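Local coordinates for protein disulfide isomerase (Pseudomonas aeruginosa, PDB 4N30) that probably catalyses thiol-disulfide exchange as a thioredoxin-fold oxidoreductase of the DsbA family, within the machinery that introduces disulfide bonds into other proteins, at residues E60-D63 with F68-V71; R91-Q96 with D173-K178; Q105-E110 with S166-D171; K178-T181 with L186-R189. One frame throughout, in Å; residues are numbered along the deposited sequence.

Contact 1 of 4, residues E60-D63 with F68-V71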
# COMPACT_ATOMS: atom_id res chain seq x y z
N GLU A 60 -1.72 -4.39 -2.47
CA GLU A 60 -1.20 -3.50 -3.53
C GLU A 60 0.25 -3.18 -3.20
O GLU A 60 0.52 -2.43 -2.25
CB GLU A 60 -2.04 -2.18 -3.60
CG GLU A 60 -1.47 -1.19 -4.60
CD GLU A 60 -2.01 0.21 -4.49
OE1 GLU A 60 -2.77 0.53 -3.65
OE2 GLU A 60 -1.50 1.03 -5.33
N TYR A 61 1.18 -3.81 -3.87
CA TYR A 61 2.59 -3.52 -3.73
C TYR A 61 2.88 -2.24 -4.46
O TYR A 61 2.71 -2.14 -5.70
CB TYR A 61 3.46 -4.67 -4.29
CG TYR A 61 3.42 -5.87 -3.38
CD1 TYR A 61 4.42 -6.07 -2.43
CD2 TYR A 61 2.37 -6.81 -3.45
CE1 TYR A 61 4.38 -7.14 -1.53
CE2 TYR A 61 2.32 -7.90 -2.55
CZ TYR A 61 3.36 -8.03 -1.66
OH TYR A 61 3.32 -9.07 -0.72
N ALA A 62 3.34 -1.23 -3.75
CA ALA A 62 3.36 0.13 -4.27
C ALA A 62 4.48 0.99 -3.71
O ALA A 62 5.11 0.67 -2.68
CB ALA A 62 2.02 0.81 -4.00
N ASP A 63 4.76 2.04 -4.47
CA ASP A 63 5.95 2.93 -4.26
C ASP A 63 5.42 4.37 -4.40
O ASP A 63 4.69 4.69 -5.35
CB ASP A 63 6.92 2.55 -5.43
CG ASP A 63 8.05 3.53 -5.66
OD1 ASP A 63 8.09 4.63 -5.15
OD2 ASP A 63 8.98 3.09 -6.44
N PHE A 68 2.61 5.45 -11.69
CA PHE A 68 1.47 4.52 -11.84
C PHE A 68 0.70 4.35 -10.55
O PHE A 68 -0.53 4.40 -10.50
CB PHE A 68 2.00 3.16 -12.38
CG PHE A 68 2.69 3.23 -13.71
CD1 PHE A 68 1.95 3.43 -14.91
CD2 PHE A 68 4.08 3.01 -13.77
CE1 PHE A 68 2.66 3.45 -16.16
CE2 PHE A 68 4.75 2.97 -15.01
CZ PHE A 68 4.05 3.19 -16.17
N CYS A 69 1.46 4.17 -9.49
CA CYS A 69 0.81 4.07 -8.17
C CYS A 69 0.07 5.35 -7.81
O CYS A 69 -1.00 5.25 -7.18
CB CYS A 69 1.86 3.74 -7.13
SG CYS A 69 2.58 2.10 -7.29
N LYS A 70 0.64 6.51 -8.18
CA LYS A 70 -0.06 7.71 -7.88
C LYS A 70 -1.46 7.82 -8.53
O LYS A 70 -2.42 8.19 -7.89
CB LYS A 70 0.85 8.92 -8.28
CG LYS A 70 0.13 10.27 -8.07
CD LYS A 70 1.05 11.45 -8.32
CE LYS A 70 0.31 12.71 -8.06
NZ LYS A 70 1.09 14.00 -8.03
N VAL A 71 -1.56 7.46 -9.80
CA VAL A 71 -2.91 7.58 -10.39
C VAL A 71 -3.79 6.37 -10.02
O VAL A 71 -4.99 6.44 -9.98
CB VAL A 71 -2.82 7.80 -11.91
CG1 VAL A 71 -2.09 6.64 -12.57
CG2 VAL A 71 -4.19 7.99 -12.56
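Cys69 lies with its thiol over the point where strand 56-62 runs out, touching Ala62 and Asp63. It has by far the most surface buried here. SG is 3.6 Å from the CB of Ala62, and the backbone N of Asp63 donates to the same sulfur, N to SG 3.6 Å, along a nearly straight path of 164°. The torsion explains the approach: SG stands anti to the carbonyl carbon of its own residue (chi1 -68°), which carries the sulfur forward to the strand end. Behind it, the Cys69 CB packs on the carbonyl O of Asp63 at 3.5 Å. Cys69 is probably the second, buried cysteine of a thioredoxin-type CxxC at the start of helix 67-81; the contact joins strand 56-62 to that helix within the beta-alpha-beta unit 56-62, 67-81, 86-92. Asp63 turns its carboxylate elsewhere: OD1 accepts the backbone N of Glu65 and OD2 that of Leu95, two bonds that fix the chain as it leaves the strand. Thr183, from the loop before strand 185-190, touches both Cys69 and Asp63, and Phe129 of helix 99-131 also packs on the cysteine.

Contact 2 of 4, residues R91-Q96 with D173-K178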
# COMPACT_ATOMS: atom_id res chain seq x y z
N ARG A 91 1.10 -2.66 0.51
CA ARG A 91 2.36 -3.34 0.80
C ARG A 91 3.47 -2.54 0.20
O ARG A 91 3.42 -2.06 -0.93
CB ARG A 91 2.33 -4.76 0.18
CG ARG A 91 1.13 -5.64 0.59
CD ARG A 91 0.98 -5.83 2.08
NE ARG A 91 2.03 -6.69 2.43
CZ ARG A 91 2.02 -8.03 2.34
NH1 ARG A 91 0.97 -8.70 1.88
NH2 ARG A 91 3.13 -8.69 2.68
N HIS A 92 4.60 -2.40 0.89
CA HIS A 92 5.70 -1.56 0.42
C HIS A 92 6.53 -2.22 -0.59
O HIS A 92 7.15 -3.29 -0.30
CB HIS A 92 6.55 -1.10 1.62
CG HIS A 92 5.82 -0.25 2.54
ND1 HIS A 92 5.51 1.05 2.28
CD2 HIS A 92 5.36 -0.53 3.84
CE1 HIS A 92 4.85 1.54 3.34
NE2 HIS A 92 4.72 0.58 4.28
N LEU A 93 6.75 -1.53 -1.72
CA LEU A 93 7.80 -1.89 -2.62
C LEU A 93 8.33 -0.61 -3.25
O LEU A 93 8.24 -0.41 -4.44
CB LEU A 93 7.30 -2.89 -3.65
CG LEU A 93 8.34 -3.44 -4.64
CD1 LEU A 93 9.40 -4.19 -3.84
CD2 LEU A 93 7.69 -4.37 -5.66
N PRO A 94 9.13 0.14 -2.46
CA PRO A 94 9.83 1.27 -3.04
C PRO A 94 10.86 0.74 -4.02
O PRO A 94 11.70 -0.08 -3.65
CB PRO A 94 10.50 1.94 -1.81
CG PRO A 94 10.54 0.83 -0.78
CD PRO A 94 9.32 -0.01 -1.00
N LEU A 95 10.88 1.22 -5.23
CA LEU A 95 11.73 0.66 -6.30
C LEU A 95 13.08 1.32 -6.20
O LEU A 95 13.21 2.51 -5.93
CB LEU A 95 11.14 0.91 -7.69
CG LEU A 95 9.77 0.20 -7.90
CD1 LEU A 95 9.27 0.62 -9.29
CD2 LEU A 95 9.95 -1.30 -7.75
N GLN A 96 14.14 0.55 -6.44
CA GLN A 96 15.49 1.07 -6.31
C GLN A 96 15.72 2.30 -7.17
O GLN A 96 16.45 3.21 -6.73
CB GLN A 96 16.51 -0.04 -6.70
CG GLN A 96 17.98 0.34 -6.43
CD GLN A 96 18.30 0.65 -4.94
OE1 GLN A 96 17.78 0.02 -4.06
NE2 GLN A 96 19.11 1.69 -4.75
N ASP A 173 11.02 -7.90 0.85
CA ASP A 173 11.59 -9.27 0.80
C ASP A 173 10.53 -10.24 0.34
O ASP A 173 10.83 -11.12 -0.53
CB ASP A 173 12.10 -9.72 2.20
CG ASP A 173 13.35 -8.99 2.63
OD1 ASP A 173 13.97 -8.24 1.85
OD2 ASP A 173 13.58 -9.21 3.84
N ILE A 174 9.29 -10.12 0.81
CA ILE A 174 8.20 -10.96 0.35
C ILE A 174 7.95 -10.74 -1.13
O ILE A 174 7.79 -11.71 -1.93
CB ILE A 174 6.93 -10.81 1.16
CG1 ILE A 174 7.18 -11.35 2.58
CG2 ILE A 174 5.72 -11.47 0.51
CD1 ILE A 174 6.11 -10.92 3.52
N ALA A 175 7.89 -9.45 -1.53
CA ALA A 175 7.75 -9.15 -2.94
C ALA A 175 8.78 -9.83 -3.78
O ALA A 175 8.44 -10.44 -4.81
CB ALA A 175 7.69 -7.64 -3.17
N ARG A 176 10.04 -9.74 -3.40
CA ARG A 176 11.12 -10.31 -4.19
C ARG A 176 11.02 -11.82 -4.18
O ARG A 176 11.26 -12.43 -5.26
CB ARG A 176 12.49 -9.79 -3.70
CG ARG A 176 12.63 -8.26 -4.04
CD ARG A 176 14.06 -7.75 -3.95
NE ARG A 176 14.46 -7.83 -2.55
CZ ARG A 176 15.10 -6.90 -1.83
NH1 ARG A 176 15.46 -5.70 -2.40
NH2 ARG A 176 15.34 -7.19 -0.55
N SER A 177 10.62 -12.42 -3.10
CA SER A 177 10.44 -13.91 -3.01
C SER A 177 9.39 -14.34 -3.98
O SER A 177 9.36 -15.52 -4.45
CB SER A 177 10.07 -14.36 -1.58
OG SER A 177 8.71 -14.23 -1.25
N LYS A 178 8.42 -13.48 -4.31
CA LYS A 178 7.30 -13.80 -5.22
C LYS A 178 7.69 -13.34 -6.60
O LYS A 178 6.88 -13.46 -7.53
CB LYS A 178 6.03 -13.07 -4.79
CG LYS A 178 5.39 -13.64 -3.53
CD LYS A 178 4.12 -12.82 -3.30
CE LYS A 178 3.48 -13.07 -1.95
NZ LYS A 178 2.40 -14.05 -2.23
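Leu93 and Ala175 meet methyl to methyl, the leucine presenting both of its branches to a single carbon. CD1 of Leu93 is 3.9 Å from the Ala175 CB and CD2 of Leu93 is 4.1 Å from it, so the fork of the leucine straddles the alanine. With CG held anti to the backbone N (chi1 -176°), the leucine reaches out from the chain just past the end of strand 86-92 to the last turns of helix 162-177. The contact thus lays the C-terminal end of that helix against the end of strand 86-92 in the mixed sheet of the thioredoxin fold. Two residues back on the strand, Arg91 deals with Ile174 in another way. Its chain is folded back at chi2 and chi3, which brings the guanidinium up beside the helix. Ile174 then comes to the edge of that flat group, near its plane, with CD1 3.8 Å from NH2 of Arg91, and the two side chains run at a slant to one another. Tyr61, from strand 56-62, packs against Arg91, Ile174 and Ala175, so it too lies between sheet and helix. The touching across the two segments is van der Waals packing, and the polar atoms of the arginine have partners nearby: NE pairs with Asp171 and NH1 bonds to Asn59. Those partners would hold the guanidinium in place and let its edge serve as a packing surface.

Contact 3 of 4, residues Q105-E110 with S166-D171; sequences QARLVE and SDIKLD
Ile168 pushes its side chain against helix 99-131 and is gripped there by Ala106, Arg107 and Glu110. Its CD1 carries most of the load, 3.9 Å from the CB of Ala106 and 3.7 Å from the CG of Arg107, while CG2 of Ile168 reaches the same Ala106 CB at 4.1 Å. Arg107 lies across the isoleucine at about a right angle. Glu110 instead runs alongside it in the opposite sense, its CG 3.9 Å from CG1 of Ile168. The glutamate chain bends at chi2 (-64°), so its CG packs on Ile168 while the carboxylate turns off the apolar patch. The axes of the two short segments come no closer than 10.3 Å, at 120° between their directions, consistent with close packing limited to one small patch. It joins two helices of the chain that runs between strands 86-92 and 185-190, where DsbA-family proteins carry a helical insertion in the thioredoxin fold. His92 of strand 86-92 touches Ala106 and Ile168 from the sheet side.

The looser side is wet. One water, 2.7 Å from OE1 of Glu110 and 2.6 Å from OD2 of exposed Asp167, donates to both. Two carboxylates that would otherwise probably repel each other are thereby linked through its hydrogens. The other oxygen of Glu110, OE2, bonds to NE2 of His92, so both oxygens of this buried carboxylate have a hydrogen-bond partner, which probably eases the cost of burying its charge.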
# COMPACT_ATOMS: atom_id res chain seq x y z
N GLN A 105 9.73 7.95 2.25
CA GLN A 105 8.29 8.15 2.24
C GLN A 105 7.56 6.92 2.77
O GLN A 105 6.51 7.08 3.47
CB GLN A 105 7.87 8.53 0.83
CG GLN A 105 8.35 9.97 0.56
CD GLN A 105 8.45 10.28 -0.94
OE1 GLN A 105 7.75 9.63 -1.81
NE2 GLN A 105 9.24 11.23 -1.28
N ALA A 106 8.06 5.69 2.53
CA ALA A 106 7.49 4.52 3.12
C ALA A 106 7.54 4.63 4.67
O ALA A 106 6.60 4.26 5.37
CB ALA A 106 8.21 3.27 2.60
N ARG A 107 8.67 5.08 5.16
CA ARG A 107 8.79 5.23 6.62
C ARG A 107 7.86 6.29 7.14
O ARG A 107 7.28 6.09 8.25
CB ARG A 107 10.24 5.52 6.97
CG ARG A 107 11.27 4.42 6.69
CD ARG A 107 12.71 4.77 7.02
NE ARG A 107 13.63 3.97 6.30
CZ ARG A 107 14.40 4.40 5.27
NH1 ARG A 107 14.55 5.69 4.99
NH2 ARG A 107 15.21 3.49 4.74
N LEU A 108 7.67 7.38 6.47
CA LEU A 108 6.77 8.44 6.90
C LEU A 108 5.35 7.88 7.03
O LEU A 108 4.67 8.14 8.05
CB LEU A 108 6.72 9.61 5.94
CG LEU A 108 7.93 10.47 5.99
CD1 LEU A 108 7.83 11.50 4.87
CD2 LEU A 108 8.09 11.14 7.33
N VAL A 109 4.91 7.02 6.09
CA VAL A 109 3.51 6.61 6.15
C VAL A 109 3.33 5.57 7.33
O VAL A 109 2.29 5.55 8.03
CB VAL A 109 2.87 6.10 4.85
CG1 VAL A 109 2.88 7.18 3.80
CG2 VAL A 109 3.52 4.82 4.35
N GLU A 110 4.34 4.71 7.56
CA GLU A 110 4.26 3.80 8.74
C GLU A 110 4.20 4.65 10.01
O GLU A 110 3.42 4.32 10.95
CB GLU A 110 5.44 2.85 8.78
CG GLU A 110 5.50 1.82 7.64
CD GLU A 110 4.30 0.86 7.73
OE1 GLU A 110 3.86 0.53 8.85
OE2 GLU A 110 3.61 0.63 6.73
N SER A 166 11.87 -2.42 9.57
CA SER A 166 11.85 -3.86 9.42
C SER A 166 10.62 -4.26 8.67
O SER A 166 10.68 -5.17 7.80
CB SER A 166 11.74 -4.53 10.77
OG SER A 166 12.96 -4.50 11.46
N ASP A 167 9.48 -3.59 8.96
CA ASP A 167 8.23 -4.01 8.36
C ASP A 167 8.25 -3.64 6.89
O ASP A 167 7.71 -4.42 6.06
CB ASP A 167 7.07 -3.31 9.01
CG ASP A 167 6.81 -3.83 10.42
OD1 ASP A 167 7.42 -4.87 10.76
OD2 ASP A 167 6.06 -3.17 11.13
N ILE A 168 8.79 -2.51 6.54
CA ILE A 168 8.98 -2.14 5.13
C ILE A 168 9.86 -3.15 4.40
O ILE A 168 9.52 -3.64 3.31
CB ILE A 168 9.53 -0.76 5.04
CG1 ILE A 168 8.45 0.20 5.59
CG2 ILE A 168 9.86 -0.41 3.57
CD1 ILE A 168 9.07 1.52 5.95
N LYS A 169 11.01 -3.47 4.99
CA LYS A 169 11.93 -4.44 4.45
C LYS A 169 11.30 -5.78 4.28
O LYS A 169 11.58 -6.45 3.25
CB LYS A 169 13.19 -4.53 5.34
CG LYS A 169 14.08 -3.30 5.24
CD LYS A 169 15.28 -3.38 6.18
CE LYS A 169 16.34 -2.33 5.90
NZ LYS A 169 17.13 -2.09 7.15
N LEU A 170 10.44 -6.23 5.18
CA LEU A 170 9.77 -7.50 5.09
C LEU A 170 8.85 -7.51 3.88
O LEU A 170 8.77 -8.52 3.13
CB LEU A 170 8.93 -7.80 6.35
CG LEU A 170 8.28 -9.19 6.38
CD1 LEU A 170 9.39 -10.26 6.24
CD2 LEU A 170 7.51 -9.37 7.68
N ASP A 171 8.05 -6.45 3.68
CA ASP A 171 7.20 -6.40 2.46
C ASP A 171 8.06 -6.49 1.21
O ASP A 171 7.68 -7.25 0.30
CB ASP A 171 6.42 -5.09 2.39
CG ASP A 171 5.21 -5.03 3.25
OD1 ASP A 171 4.76 -6.12 3.78
OD2 ASP A 171 4.58 -3.93 3.32
O HOH W 1 4.05 -1.87 10.05

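Contact 4 of 4, residues K178-T181 with L186-R189; sequences KGIT and LVIR
Lys178 and Val187 keep their CA atoms 9.8 Å apart, a spacing for side-chain contact alone, and between Lys178 and Ile180 the chain turns at Gly179, whose positive phi (76°) closes helix 162-177 with a Schellman motif. Val187 divides its two methyls between the neighbours on that turn. CG2 meets the CD1 of Ile180 at 4.1 Å, the two side chains meeting at a slant, and CG1 takes the end of Lys178 at 4.2 Å from NZ. Lys178 gets there on a stretched chain that bends only at its last torsion (chi4 -98°). The ammonium ends at the edge of the Arg189 guanidinium, NZ 4.1 Å from NH2 and close to the plane of the group. These like charges would probably repel, at a partly exposed end, while the Ile180-Val187 pair is buried; NH1 of Arg189 has a weak bond to the carbonyl O of Gly194. Tyr61 of strand 56-62 lies against both Ile180 and Val187, and Lys198 of strand 196-200 touches Ile180 while its NZ bonds to the carbonyl O of Lys178. Strand 185-190 sits between those two strands, and its Leu186 and Ile188 pack on helix 205-216.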
# COMPACT_ATOMS: atom_id res chain seq x y z
N LYS A 178 8.42 -13.48 -4.31
CA LYS A 178 7.30 -13.80 -5.22
C LYS A 178 7.69 -13.34 -6.60
O LYS A 178 6.88 -13.46 -7.53
CB LYS A 178 6.03 -13.07 -4.79
CG LYS A 178 5.39 -13.64 -3.53
CD LYS A 178 4.12 -12.82 -3.30
CE LYS A 178 3.48 -13.07 -1.95
NZ LYS A 178 2.40 -14.05 -2.23
N GLY A 179 8.88 -12.83 -6.83
CA GLY A 179 9.24 -12.42 -8.19
C GLY A 179 8.61 -11.10 -8.64
O GLY A 179 8.61 -10.79 -9.86
N ILE A 180 8.18 -10.28 -7.72
CA ILE A 180 7.54 -8.98 -8.05
C ILE A 180 8.64 -7.93 -8.26
O ILE A 180 9.60 -7.84 -7.43
CB ILE A 180 6.65 -8.55 -6.86
CG1 ILE A 180 5.50 -9.52 -6.76
CG2 ILE A 180 6.02 -7.18 -7.12
CD1 ILE A 180 4.50 -9.25 -5.60
N THR A 181 8.64 -7.23 -9.35
CA THR A 181 9.71 -6.30 -9.68
C THR A 181 9.21 -4.90 -9.94
O THR A 181 10.05 -4.00 -10.10
CB THR A 181 10.50 -6.78 -10.92
OG1 THR A 181 9.78 -6.49 -12.10
CG2 THR A 181 10.90 -8.25 -10.90
N LEU A 186 -0.49 -6.37 -7.85
CA LEU A 186 -1.51 -6.87 -6.89
C LEU A 186 -1.34 -8.32 -6.58
O LEU A 186 -1.10 -9.07 -7.51
CB LEU A 186 -2.91 -6.60 -7.45
CG LEU A 186 -3.14 -5.21 -7.98
CD1 LEU A 186 -4.64 -5.10 -8.42
CD2 LEU A 186 -2.81 -4.13 -6.93
N VAL A 187 -1.52 -8.65 -5.33
CA VAL A 187 -1.72 -10.07 -4.95
C VAL A 187 -3.12 -10.08 -4.33
O VAL A 187 -3.27 -9.52 -3.24
CB VAL A 187 -0.63 -10.59 -4.00
CG1 VAL A 187 -1.03 -12.04 -3.56
CG2 VAL A 187 0.73 -10.62 -4.67
N ILE A 188 -4.06 -10.76 -4.99
CA ILE A 188 -5.44 -10.78 -4.47
C ILE A 188 -5.60 -12.13 -3.78
O ILE A 188 -5.41 -13.15 -4.40
CB ILE A 188 -6.46 -10.63 -5.58
CG1 ILE A 188 -6.19 -9.35 -6.41
CG2 ILE A 188 -7.88 -10.68 -4.96
CD1 ILE A 188 -7.19 -9.08 -7.53
N ARG A 189 -5.91 -12.11 -2.48
CA ARG A 189 -6.05 -13.31 -1.66
C ARG A 189 -7.53 -13.50 -1.37
O ARG A 189 -8.25 -12.58 -0.95
CB ARG A 189 -5.25 -13.13 -0.42
CG ARG A 189 -5.38 -14.38 0.50
CD ARG A 189 -4.34 -14.43 1.58
NE ARG A 189 -3.02 -14.20 0.99
CZ ARG A 189 -2.28 -15.05 0.28
NH1 ARG A 189 -2.68 -16.30 0.03
NH2 ARG A 189 -1.07 -14.63 -0.18

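Overall arrangement
Contacts 1 and 3 are buried, whereas contacts 2 and 4 are partly exposed. Strands 56-62, 86-92 and 185-190 belong to one sheet, so contacts 1, 2 and 4 all reach it, and Tyr61 touches residues of all the other contacts. Helix 162-177 serves both contact 2 and contact 3; contact 4 begins at Lys178, where contact 2 ends. His92 ties contact 2 to contact 3, its backbone N also bonding Asp171. The chemistry differs by place: a backbone N-H to sulfur hydrogen bond at the probable redox centre, methyl packing and a guanidinium edge beside the sheet, an isoleucine with a bridging water between helices, and like charges at the partly exposed end of contact 4.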